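Local coordinates for protein periplasmic beta-glucosidase (Pseudomonas aeruginosa, PDB 6R5T) that probably hydrolyses terminal, non-reducing beta-D-glucosyl residues of glucosides, with release of beta-D-glucose, as a family 3 glycoside hydrolase of the periplasm, at residues 32-35 with 36-40; 607-610 with 611-614. The protein carries 1 engineered substitution. All coordinates share one frame; numbering follows the deposited sequence.

Contact 1 (32-35 with 36-40); sequences HPKE and ALMAD
Pro33 and Leu37 are joined by the bond that opens helix 34-42, and the turn around them illustrates how a helix can start without a polar capping side chain. Pro33 holds the N-cap position, where its own carbonyl does the work: Leu37 N donates to Pro33 O at 2.9 Å, with the N-H nearly straight (158°) and the donor close to the line of the carbonyl. Two residues further on, Ala39 N reaches Glu35 O at 3.1 Å, here with the donor tilted out of the carbonyl plane. Between them Met38 N bonds to Lys34 O, although the position of that oxygen is less certain. The N-H groups of Leu37 and Ala39 thus find carbonyl acceptors one turn back, and that of Met38 probably does too.

Apolar contacts across the turn are few and light. Pro33 CD lies 4.4 Å from Ala36 CB, a loose brush of the pyrrolidine ring against a methyl group. Leu37 reaches back toward the loop because its CG stands opposite the backbone N (chi1 -161°), bringing CD1 to 4.2 Å from His32 CB. Toward the helix, the His32 side chain makes its approach with CB; its imidazole turns to other partners, NE2 hydrogen-bonding to Asp290.

The ionic contribution likewise lies outside the turn, with Asp40 OD2 forming a salt bridge to Arg24.

Within the fold, helix 34-42 is the connection of a beta-alpha-beta crossover between strands 24-26 and 48-50 of the parallel barrel sheet. Leu37 and His32 pack on Val26 of the first of these strands, whereas Met38 leans on Met61 and Gln64 of the next helix, 55-65.

Contact 2 (607-610 with 611-614); sequences LYPF and GYGL
Tyr608 and Tyr612 lay their rings almost parallel, with planes at 20°, yet slid so far apart that the 5.3 Å between centroids allows hardly any overlap. The nearest approach is oblique, Tyr608 CD1 meeting Tyr612 CE2 at 3.5 Å. One face of the Tyr608 ring carries Leu607 CG, 3.9 Å above the ring plane and over its centre. Pro609 adds a second apolar surface, its CD lying 3.7 Å from Tyr612 CB, while Tyr612 holds its ring anti to its own backbone N (chi1 -179°). The CB of Phe610 points away from residues 611-614, and its ring stacks on Tyr578 and meets Trp98 at a steep inclination.

A tight turn joins the two tyrosines. Residues 609-612 form a type II beta turn, closed by Tyr612 N donating to Pro609 O at 3.1 Å, a bent bond (142°). Gly611 takes the third position with positive phi, the place where this turn type favours glycine.

Chemically, the tyrosines mate through carbon while their hydroxyls are satisfied elsewhere, Tyr608 by Gln529 and Tyr612 by the carbonyl of Leu366. Gly611 O and Phe610 O bond to Gln656 and Ser722, so hydrogen bonds to the turn's carbonyls add to the apolar contact of the rings in holding it.

In the fold
Both contacts are local arrangements of consecutive residues, contact 1 starting a helix in the N-terminal family 3 domain and contact 2 closing a tight turn in a loop of the C-terminal one. They do not touch: their centres are 51 Å apart, their nearest atoms about 39 Å, on opposite sides of the chain's centre. Neither is part of a known ligand or metal site; the His32 side chain of contact 1 is about 11 Å from a bound galactose, and the crossover helix it begins leads to strand 48-50, whose Phe50 lines the glycan pocket. Through Gln656 and Ser722, contact 2 probably helps join the C-terminal domain to the fibronectin-like one.

Contact 1 (32-35 with 36-40)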
# COMPACT_ATOMS: atom_id res chain seq x y z
N HIS A 32 10.63 1.88 -36.74
CA HIS A 32 11.32 2.95 -37.49
C HIS A 32 12.63 2.39 -38.02
O HIS A 32 13.70 2.67 -37.50
CB HIS A 32 11.61 4.17 -36.62
CG HIS A 32 10.39 4.73 -35.98
ND1 HIS A 32 10.11 4.51 -34.66
CD2 HIS A 32 9.42 5.53 -36.47
CE1 HIS A 32 8.97 5.13 -34.37
NE2 HIS A 32 8.54 5.78 -35.47
N PRO A 33 12.54 1.64 -39.13
CA PRO A 33 13.74 1.13 -39.77
C PRO A 33 14.68 2.27 -40.15
O PRO A 33 14.27 3.40 -40.45
CB PRO A 33 13.22 0.44 -41.04
CG PRO A 33 11.77 0.23 -40.81
CD PRO A 33 11.31 1.30 -39.83
N LYS A 34 15.96 1.95 -40.13
CA LYS A 34 17.01 2.97 -40.26
C LYS A 34 16.81 3.79 -41.55
O LYS A 34 16.98 5.02 -41.46
CB LYS A 34 18.38 2.34 -40.32
CG LYS A 34 19.52 3.34 -40.31
CD LYS A 34 20.73 2.83 -39.55
CE LYS A 34 22.05 3.32 -40.09
NZ LYS A 34 23.17 2.50 -39.56
N GLU A 35 16.61 3.14 -42.69
CA GLU A 35 16.62 3.89 -43.99
C GLU A 35 15.40 4.81 -44.01
O GLU A 35 15.53 5.94 -44.49
CB GLU A 35 16.61 3.00 -45.23
CG GLU A 35 17.71 1.94 -45.35
CD GLU A 35 19.06 2.17 -44.68
OE1 GLU A 35 19.65 3.25 -44.88
OE2 GLU A 35 19.52 1.24 -43.95
N ALA A 36 14.24 4.35 -43.54
CA ALA A 36 13.00 5.16 -43.49
C ALA A 36 13.23 6.35 -42.56
O ALA A 36 12.85 7.48 -42.89
CB ALA A 36 11.81 4.34 -43.02
N LEU A 37 13.92 6.14 -41.45
CA LEU A 37 14.20 7.23 -40.50
C LEU A 37 15.12 8.27 -41.16
O LEU A 37 14.88 9.48 -41.04
CB LEU A 37 14.82 6.61 -39.25
CG LEU A 37 14.77 7.48 -38.01
CD1 LEU A 37 14.96 6.64 -36.74
CD2 LEU A 37 15.81 8.56 -38.11
N MET A 38 16.15 7.82 -41.85
CA MET A 38 17.09 8.73 -42.55
C MET A 38 16.31 9.56 -43.58
O MET A 38 16.55 10.77 -43.66
CB MET A 38 18.16 7.94 -43.29
CG MET A 38 18.84 6.87 -42.50
SD MET A 38 20.44 7.41 -41.99
CE MET A 38 19.83 8.60 -40.82
N ALA A 39 15.37 8.98 -44.30
CA ALA A 39 14.57 9.72 -45.32
C ALA A 39 13.71 10.75 -44.59
O ALA A 39 13.58 11.87 -45.06
CB ALA A 39 13.72 8.78 -46.13
N ASP A 40 13.19 10.39 -43.42
CA ASP A 40 12.34 11.33 -42.66
C ASP A 40 13.19 12.48 -42.15
O ASP A 40 12.69 13.62 -42.14
CB ASP A 40 11.59 10.64 -41.53
CG ASP A 40 10.33 9.92 -41.97
OD1 ASP A 40 10.00 9.95 -43.18
OD2 ASP A 40 9.67 9.32 -41.09

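Contact 2 (607-610 with 611-614)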
# COMPACT_ATOMS: atom_id res chain seq x y z
N LEU A 607 14.19 -4.12 9.67
CA LEU A 607 15.38 -4.87 10.11
C LEU A 607 16.57 -3.91 10.18
O LEU A 607 17.28 -3.93 11.18
CB LEU A 607 15.69 -6.01 9.13
CG LEU A 607 16.89 -6.85 9.57
CD1 LEU A 607 16.71 -7.45 10.97
CD2 LEU A 607 17.13 -7.97 8.61
N TYR A 608 16.73 -3.06 9.17
CA TYR A 608 17.82 -2.05 9.15
C TYR A 608 17.15 -0.73 8.84
O TYR A 608 16.49 -0.62 7.81
CB TYR A 608 18.89 -2.37 8.11
CG TYR A 608 19.49 -3.75 8.19
CD1 TYR A 608 20.32 -4.12 9.23
CD2 TYR A 608 19.29 -4.66 7.17
CE1 TYR A 608 20.91 -5.38 9.26
CE2 TYR A 608 19.87 -5.91 7.19
CZ TYR A 608 20.69 -6.28 8.24
OH TYR A 608 21.29 -7.52 8.25
N PRO A 609 17.31 0.28 9.70
CA PRO A 609 16.62 1.56 9.47
C PRO A 609 17.37 2.46 8.49
O PRO A 609 18.50 2.27 8.16
CB PRO A 609 16.64 2.19 10.85
CG PRO A 609 17.93 1.68 11.41
CD PRO A 609 18.08 0.25 10.93
N PHE A 610 16.66 3.46 8.02
CA PHE A 610 17.24 4.55 7.22
C PHE A 610 18.46 5.11 7.93
O PHE A 610 18.43 5.34 9.16
CB PHE A 610 16.20 5.64 7.08
CG PHE A 610 16.66 6.80 6.25
CD1 PHE A 610 16.59 6.79 4.85
CD2 PHE A 610 17.16 7.94 6.86
CE1 PHE A 610 16.97 7.91 4.12
CE2 PHE A 610 17.53 9.05 6.13
CZ PHE A 610 17.46 9.03 4.77
N GLY A 611 19.54 5.27 7.19
CA GLY A 611 20.79 5.83 7.71
C GLY A 611 21.68 4.80 8.39
O GLY A 611 22.75 5.21 8.88
N TYR A 612 21.32 3.51 8.37
CA TYR A 612 22.11 2.45 9.04
C TYR A 612 23.32 2.08 8.20
O TYR A 612 23.24 1.90 6.97
CB TYR A 612 21.25 1.22 9.28
CG TYR A 612 21.94 0.10 9.98
CD1 TYR A 612 22.21 0.11 11.32
CD2 TYR A 612 22.36 -0.98 9.24
CE1 TYR A 612 22.85 -0.97 11.93
CE2 TYR A 612 23.03 -2.05 9.81
CZ TYR A 612 23.24 -2.05 11.15
OH TYR A 612 23.90 -3.15 11.65
N GLY A 613 24.42 1.86 8.90
CA GLY A 613 25.57 1.19 8.27
C GLY A 613 26.75 1.19 9.19
O GLY A 613 26.93 2.20 9.95
N LEU A 614 27.47 0.08 9.21
CA LEU A 614 28.54 -0.12 10.21
C LEU A 614 29.89 0.26 9.58
O LEU A 614 30.00 0.66 8.43
CB LEU A 614 28.55 -1.59 10.63
CG LEU A 614 27.25 -2.13 11.22
CD1 LEU A 614 27.43 -3.59 11.56
CD2 LEU A 614 26.84 -1.34 12.44